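Local coordinates for protein serine racemase (PDB 4ECL) that forms the cytoplasmic part of an alanine racemase-type enzyme, in which a TIM-barrel domain is joined to a C-terminal domain rich in beta strands, at residues Q24-P29 with T235-D240; K177-F182 with L208-L213; T334-D339 with P347-S352. All coordinates share one frame; numbering follows the deposited sequence.

Interaction 1. Residues Q24-P29 with T235-D240; sequences QKAMSP and TKLELD
The methyl of Ala26 points mainly at Leu239, with Leu237 off to one flank, and makes every direct contact between 24-29 and 235-240. Against Leu239 it meets both branches at about equal range, with Ala26 CB 4.1 Å from CD1 and 4.1 Å from CD2. The bond from CA to CB of Ala26 runs most nearly at Leu239 CD1, only about 27° off that direction. Leu237 offers a single methyl, its CD1 lying 3.9 Å from Ala26 CB but about 49° off the same bond. The extended backbone of 237-239 brings both leucines to bear, because it directs the first and third residues toward Ala26. In Leu237 the outer torsion (chi2 -171°) sets CD1 anti to CA, and this far-reaching methyl is the one that touches. The contact is purely apolar and small, burying 88 Å² in all, with the nearest alpha carbons, Ala26 and Leu239, 8.2 Å apart. Beyond Ala26, Leu239 also rests on Thr22 and Leu23 of helix 13-25 and on Leu208 of helix 204-209, thus bridging the two helices, while Met27 packs on Leu33 of strand 32-36.

Interaction 2. Residues K177-F182 with L208-L213; sequences KQIGSF and LNYPEL
Ile179 and Leu213 meet tip to tip, and the path outward along the isoleucine accounts for the whole contact. Its CB, directed toward 208-213, stays beyond 4.5 Å and serves as the branch point. The short branch ends at once in CG2, which comes within 3.8 Å of Leu213 CD2. On the long branch CG1 is again more than 4.5 Å away, but a nearly extended chi2 of 164° carries the terminal methyl onward, and Ile179 CD1 lies 4.1 Å from Leu213 CD1. Both methyls of each residue thus take part, the closest pair being CG2 with CD2. The same Ile179 CD1 meets the Tyr210 ring obliquely, 4.3 Å from CD2. Helix 169-191, which bears Ile179, connects the parallel strands 152-158 and 198-200, a beta-alpha-beta crossover in the TIM-barrel-type domain. Tyr210 and Leu213 belong to the chain leaving helix 204-209: they are the ends of a type I beta turn, with Leu213 N bonded to Tyr210 O at 3.2 Å. Tyr210 also lies against Val172, Thr175 and Asn176, one to two turns earlier on the isoleucine's helix. In that helix Lys177 O accepts two bonds from opposite faces of its plane, from Ser181 N at 2.9 Å and from Ser181 OG at 2.6 Å.

Interaction 3. Residues T334-D339 with P347-S352; sequences TLIGKD and PMVAES
One methyl of Val349, CG2, makes the closest contacts with the bend at 334-339. It lies 3.8 Å from Leu335 O, and the C=O...CG2 angle of about 159° puts the methyl almost straight ahead of the carbonyl. This is van der Waals packing of a methyl on an oxygen. The second contact is wholly apolar, with Val349 CG2 4.1 Å from Ile336 CG1, and there the two side chains cross at about a right angle, so that the valine methyl meets the flank of the isoleucine and not its end. Val349 presents this methyl because CG1 is anti to the backbone N (chi1 172°), which leaves CG2 beside that N and turned to the bend. All three touching residues are buried, although the two segments cover only 76 Å² of each other.

The next shell fixes both partners. On the helical side, two successive helical bonds, Glu351 N to Pro347 O (2.9 Å) and Ser352 N to Met348 O (3.0 Å), span Val349. On the other side, Leu335 and Ile336 both face Leu247, forming a classic beta bulge, and the chain turns a corner there. Gly337 completes the corner with backbone angles at which a side chain would run into the carbonyl O of Ile336, and the chain runs on into the strand around 338-339.

Farther out, Leu360 of helix 357-362 packs against both Ile336 and Val349, closing a three-way apolar cluster. Leu335 packs on Leu247 and Ala249 of strand 245-257 and on Val299 of strand 298-301. The contact thus seats helix 346-352 beside the corner where the chain leaves strand 332-334 of the large mixed sheet for the small hairpin of 338-339 and 342-344.

Interactions 1 and 2 are neighbours, with centres 15 Å apart, and they touch directly: Leu237 N lies 2.9 Å from Leu208 O, a probable hydrogen bond, and Lys236 N is equally close to Asn209 OD1. Helix 204-209 and the chain after it are thus held between helix 169-191 and the loop 235-240. Both segments of interaction 2 fall, in sequence, between those of interaction 1. Interaction 3 comes later along the chain, with its centre 25 Å from that of interaction 1 and 32 Å from that of interaction 2, and touches neither. Interactions 1 and 2 join a loop leading to strand 245-257 with helices of the TIM-barrel-type part, and interaction 3 lies within the beta-rich C-terminal domain.

Interaction 1. Residues Q24-P29 with T235-D240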
# COMPACT_ATOMS: atom_id res chain seq x y z
N GLN A 24 2.68 29.57 5.69
CA GLN A 24 2.57 30.45 6.85
C GLN A 24 2.32 31.90 6.42
O GLN A 24 1.61 32.64 7.08
CB GLN A 24 3.82 30.38 7.73
CG GLN A 24 3.94 29.08 8.51
CD GLN A 24 5.32 28.90 9.14
OE1 GLN A 24 6.32 29.45 8.68
NE2 GLN A 24 5.36 28.10 10.21
N LYS A 25 2.91 32.27 5.28
CA LYS A 25 2.76 33.62 4.74
C LYS A 25 1.33 33.94 4.38
O LYS A 25 0.87 35.07 4.52
CB LYS A 25 3.64 33.80 3.50
CG LYS A 25 5.03 34.34 3.76
CD LYS A 25 5.74 34.62 2.45
CE LYS A 25 4.83 35.37 1.49
NZ LYS A 25 5.48 35.62 0.17
N ALA A 26 0.61 32.94 3.88
CA ALA A 26 -0.78 33.14 3.50
C ALA A 26 -1.72 33.12 4.72
O ALA A 26 -2.92 33.36 4.59
CB ALA A 26 -1.20 32.10 2.48
N MSE A 27 -1.16 32.85 5.89
CA MSE A 27 -1.95 32.73 7.12
C MSE A 27 -1.97 34.02 7.93
O MSE A 27 -1.06 34.82 7.82
CB MSE A 27 -1.38 31.64 8.02
CG MSE A 27 -1.53 30.27 7.50
SE MSE A 27 -0.96 28.98 8.85
CE MSE A 27 -0.76 27.52 7.59
N SER A 28 -3.00 34.19 8.76
CA SER A 28 -3.00 35.25 9.75
C SER A 28 -1.85 35.03 10.72
O SER A 28 -1.48 33.89 10.99
CB SER A 28 -4.32 35.28 10.53
OG SER A 28 -5.34 35.82 9.72
N PRO A 29 -1.29 36.13 11.25
CA PRO A 29 -0.11 36.04 12.11
C PRO A 29 -0.29 35.06 13.28
O PRO A 29 0.65 34.34 13.61
CB PRO A 29 0.05 37.47 12.64
CG PRO A 29 -1.26 38.16 12.35
CD PRO A 29 -1.75 37.52 11.09
N THR A 235 -7.43 27.75 -7.79
CA THR A 235 -7.79 28.13 -6.43
C THR A 235 -7.80 29.65 -6.30
O THR A 235 -7.24 30.34 -7.14
CB THR A 235 -6.82 27.52 -5.41
OG1 THR A 235 -5.48 27.78 -5.82
CG2 THR A 235 -7.03 26.00 -5.29
N LYS A 236 -8.43 30.16 -5.25
CA LYS A 236 -8.50 31.60 -5.03
C LYS A 236 -7.10 32.15 -4.81
O LYS A 236 -6.69 33.09 -5.49
CB LYS A 236 -9.42 31.95 -3.85
CG LYS A 236 -10.89 31.68 -4.13
CD LYS A 236 -11.32 32.30 -5.45
CE LYS A 236 -12.75 31.93 -5.81
NZ LYS A 236 -13.11 32.38 -7.19
N LEU A 237 -6.36 31.58 -3.87
CA LEU A 237 -4.96 31.92 -3.74
C LEU A 237 -4.20 31.00 -4.67
O LEU A 237 -4.53 29.82 -4.80
CB LEU A 237 -4.45 31.67 -2.33
CG LEU A 237 -5.12 32.30 -1.12
CD1 LEU A 237 -4.22 32.01 0.06
CD2 LEU A 237 -5.28 33.80 -1.33
N GLU A 238 -3.17 31.52 -5.32
CA GLU A 238 -2.27 30.66 -6.07
C GLU A 238 -0.90 30.75 -5.43
O GLU A 238 -0.16 31.70 -5.67
CB GLU A 238 -2.23 31.04 -7.55
CG GLU A 238 -3.50 30.66 -8.30
CD GLU A 238 -3.36 30.82 -9.80
OE1 GLU A 238 -2.54 31.65 -10.24
OE2 GLU A 238 -4.07 30.10 -10.54
N LEU A 239 -0.58 29.78 -4.59
CA LEU A 239 0.68 29.77 -3.88
C LEU A 239 1.76 29.05 -4.69
O LEU A 239 1.47 28.21 -5.55
CB LEU A 239 0.52 29.09 -2.52
CG LEU A 239 -0.45 29.77 -1.55
CD1 LEU A 239 -0.45 29.06 -0.21
CD2 LEU A 239 -0.08 31.24 -1.40
N ASP A 240 3.00 29.40 -4.40
CA ASP A 240 4.15 28.78 -5.04
C ASP A 240 4.57 27.59 -4.20
O ASP A 240 5.42 27.71 -3.33
CB ASP A 240 5.30 29.80 -5.15
CG ASP A 240 6.51 29.23 -5.86
OD1 ASP A 240 6.34 28.29 -6.66
OD2 ASP A 240 7.63 29.73 -5.62

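Interaction 2. Residues K177-F182 with L208-L213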
# COMPACT_ATOMS: atom_id res chain seq x y z
N LYS A 177 -22.65 26.95 4.01
CA LYS A 177 -23.58 26.59 5.07
C LYS A 177 -22.87 25.77 6.15
O LYS A 177 -23.24 25.83 7.31
CB LYS A 177 -24.86 25.90 4.55
CG LYS A 177 -24.64 24.59 3.82
CD LYS A 177 -25.97 24.01 3.30
CE LYS A 177 -26.19 24.31 1.81
NZ LYS A 177 -27.14 23.36 1.17
N GLN A 178 -21.82 25.04 5.77
CA GLN A 178 -21.02 24.32 6.78
C GLN A 178 -20.38 25.32 7.72
O GLN A 178 -20.38 25.13 8.94
CB GLN A 178 -19.93 23.46 6.13
CG GLN A 178 -20.44 22.17 5.53
CD GLN A 178 -19.34 21.16 5.33
OE1 GLN A 178 -18.91 20.90 4.22
NE2 GLN A 178 -18.88 20.57 6.43
N ILE A 179 -19.82 26.37 7.15
CA ILE A 179 -19.18 27.42 7.93
C ILE A 179 -20.20 28.16 8.80
O ILE A 179 -19.96 28.40 9.99
CB ILE A 179 -18.44 28.38 6.99
CG1 ILE A 179 -17.34 27.60 6.24
CG2 ILE A 179 -17.90 29.58 7.76
CD1 ILE A 179 -16.81 28.31 5.03
N GLY A 180 -21.33 28.51 8.20
CA GLY A 180 -22.40 29.17 8.93
C GLY A 180 -22.89 28.35 10.11
O GLY A 180 -23.07 28.88 11.22
N SER A 181 -23.09 27.06 9.89
CA SER A 181 -23.56 26.17 10.95
C SER A 181 -22.54 26.13 12.07
O SER A 181 -22.90 26.08 13.24
CB SER A 181 -23.74 24.75 10.41
OG SER A 181 -24.55 24.75 9.25
N PHE A 182 -21.27 26.14 11.71
CA PHE A 182 -20.21 26.02 12.70
C PHE A 182 -20.20 27.21 13.66
O PHE A 182 -20.07 27.04 14.88
CB PHE A 182 -18.85 25.88 12.01
CG PHE A 182 -17.73 25.63 12.96
CD1 PHE A 182 -17.54 24.36 13.51
CD2 PHE A 182 -16.86 26.64 13.31
CE1 PHE A 182 -16.50 24.13 14.39
CE2 PHE A 182 -15.83 26.41 14.20
CZ PHE A 182 -15.65 25.15 14.74
N LEU A 208 -6.63 27.66 0.63
CA LEU A 208 -6.51 28.12 -0.76
C LEU A 208 -7.77 28.77 -1.31
O LEU A 208 -7.69 29.71 -2.10
CB LEU A 208 -6.11 26.96 -1.68
CG LEU A 208 -4.76 26.29 -1.45
CD1 LEU A 208 -4.58 25.14 -2.45
CD2 LEU A 208 -3.63 27.30 -1.55
N ASN A 209 -8.93 28.24 -0.92
CA ASN A 209 -10.20 28.70 -1.48
C ASN A 209 -11.08 29.52 -0.52
O ASN A 209 -12.01 30.21 -0.96
CB ASN A 209 -10.98 27.51 -2.05
CG ASN A 209 -10.49 27.12 -3.45
OD1 ASN A 209 -10.10 27.98 -4.23
ND2 ASN A 209 -10.50 25.82 -3.75
N TYR A 210 -10.78 29.45 0.77
CA TYR A 210 -11.50 30.24 1.77
C TYR A 210 -10.51 30.96 2.70
O TYR A 210 -10.56 30.83 3.92
CB TYR A 210 -12.51 29.34 2.55
CG TYR A 210 -13.59 28.84 1.62
CD1 TYR A 210 -13.39 27.71 0.84
CD2 TYR A 210 -14.79 29.52 1.48
CE1 TYR A 210 -14.35 27.27 -0.04
CE2 TYR A 210 -15.77 29.08 0.60
CZ TYR A 210 -15.55 27.95 -0.16
OH TYR A 210 -16.50 27.50 -1.05
N PRO A 211 -9.60 31.75 2.10
CA PRO A 211 -8.51 32.32 2.89
C PRO A 211 -9.01 33.38 3.86
O PRO A 211 -8.33 33.69 4.84
CB PRO A 211 -7.64 32.98 1.82
CG PRO A 211 -8.60 33.38 0.76
CD PRO A 211 -9.67 32.32 0.75
N GLU A 212 -10.19 33.91 3.59
CA GLU A 212 -10.78 34.94 4.43
C GLU A 212 -11.17 34.43 5.82
O GLU A 212 -11.36 35.23 6.73
CB GLU A 212 -11.97 35.59 3.73
CG GLU A 212 -13.27 34.80 3.82
CD GLU A 212 -13.37 33.62 2.86
OE1 GLU A 212 -12.72 33.64 1.78
OE2 GLU A 212 -14.11 32.67 3.19
N LEU A 213 -11.31 33.11 5.99
CA LEU A 213 -11.61 32.58 7.32
C LEU A 213 -10.50 32.92 8.32
O LEU A 213 -9.33 33.01 7.96
CB LEU A 213 -11.82 31.06 7.28
CG LEU A 213 -13.10 30.55 6.62
CD1 LEU A 213 -13.01 29.04 6.39
CD2 LEU A 213 -14.35 30.93 7.45

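Interaction 3. Residues T334-D339 with P347-S352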
# COMPACT_ATOMS: atom_id res chain seq x y z
N THR A 334 13.27 7.74 -12.98
CA THR A 334 12.44 8.61 -12.16
C THR A 334 10.98 8.33 -12.49
O THR A 334 10.53 8.60 -13.61
CB THR A 334 12.81 10.09 -12.43
OG1 THR A 334 14.14 10.31 -11.96
CG2 THR A 334 11.87 11.04 -11.70
N LEU A 335 10.25 7.75 -11.55
CA LEU A 335 8.85 7.41 -11.78
C LEU A 335 7.94 8.55 -11.34
O LEU A 335 6.83 8.73 -11.85
CB LEU A 335 8.46 6.12 -11.05
CG LEU A 335 9.20 4.85 -11.49
CD1 LEU A 335 10.55 4.70 -10.78
CD2 LEU A 335 8.33 3.61 -11.27
N ILE A 336 8.43 9.32 -10.37
CA ILE A 336 7.78 10.54 -9.94
C ILE A 336 8.90 11.50 -9.65
O ILE A 336 9.81 11.16 -8.89
CB ILE A 336 6.97 10.35 -8.64
CG1 ILE A 336 5.76 9.44 -8.86
CG2 ILE A 336 6.50 11.71 -8.10
CD1 ILE A 336 5.00 9.12 -7.58
N GLY A 337 8.86 12.69 -10.26
CA GLY A 337 9.92 13.67 -10.07
C GLY A 337 10.50 14.26 -11.34
O GLY A 337 9.92 14.14 -12.42
N LYS A 338 11.67 14.89 -11.21
CA LYS A 338 12.32 15.59 -12.33
C LYS A 338 13.58 14.89 -12.79
O LYS A 338 14.32 14.32 -11.99
CB LYS A 338 12.71 17.02 -11.95
CG LYS A 338 11.58 17.93 -11.54
CD LYS A 338 12.12 19.33 -11.24
CE LYS A 338 11.15 20.17 -10.39
NZ LYS A 338 11.00 19.65 -9.00
N ASP A 339 13.84 14.98 -14.09
CA ASP A 339 15.05 14.45 -14.68
C ASP A 339 15.31 15.22 -15.97
O ASP A 339 14.45 15.26 -16.85
CB ASP A 339 14.89 12.96 -14.97
CG ASP A 339 16.17 12.32 -15.48
OD1 ASP A 339 17.26 12.93 -15.32
OD2 ASP A 339 16.09 11.19 -16.03
N PRO A 347 0.64 14.49 -9.27
CA PRO A 347 -0.72 14.57 -9.81
C PRO A 347 -0.91 13.94 -11.20
O PRO A 347 -1.96 13.33 -11.42
CB PRO A 347 -1.01 16.07 -9.85
CG PRO A 347 -0.17 16.63 -8.76
CD PRO A 347 1.09 15.79 -8.74
N MSE A 348 0.08 14.06 -12.09
CA MSE A 348 -0.01 13.45 -13.41
C MSE A 348 -0.12 11.92 -13.30
O MSE A 348 -0.89 11.27 -14.03
CB MSE A 348 1.22 13.82 -14.26
CG MSE A 348 1.26 15.28 -14.73
SE MSE A 348 3.07 15.87 -15.29
CE MSE A 348 3.23 14.86 -16.95
N VAL A 349 0.66 11.35 -12.40
CA VAL A 349 0.68 9.91 -12.23
C VAL A 349 -0.64 9.46 -11.64
O VAL A 349 -1.18 8.44 -12.03
CB VAL A 349 1.89 9.45 -11.37
CG1 VAL A 349 1.80 7.96 -11.03
CG2 VAL A 349 3.20 9.73 -12.10
N ALA A 350 -1.18 10.26 -10.71
CA ALA A 350 -2.42 9.92 -10.05
C ALA A 350 -3.56 10.00 -11.07
O ALA A 350 -4.46 9.16 -11.07
CB ALA A 350 -2.67 10.84 -8.87
N GLU A 351 -3.52 10.99 -11.95
CA GLU A 351 -4.53 11.06 -13.00
C GLU A 351 -4.46 9.83 -13.91
O GLU A 351 -5.49 9.25 -14.27
CB GLU A 351 -4.39 12.35 -13.80
CG GLU A 351 -5.45 12.54 -14.87
CD GLU A 351 -5.39 13.92 -15.51
OE1 GLU A 351 -5.44 14.93 -14.77
OE2 GLU A 351 -5.30 14.00 -16.76
N SER A 352 -3.24 9.40 -14.25
CA SER A 352 -3.04 8.24 -15.11
C SER A 352 -3.53 6.98 -14.44
O SER A 352 -3.96 6.04 -15.12
CB SER A 352 -1.55 8.05 -15.44
OG SER A 352 -1.05 9.09 -16.26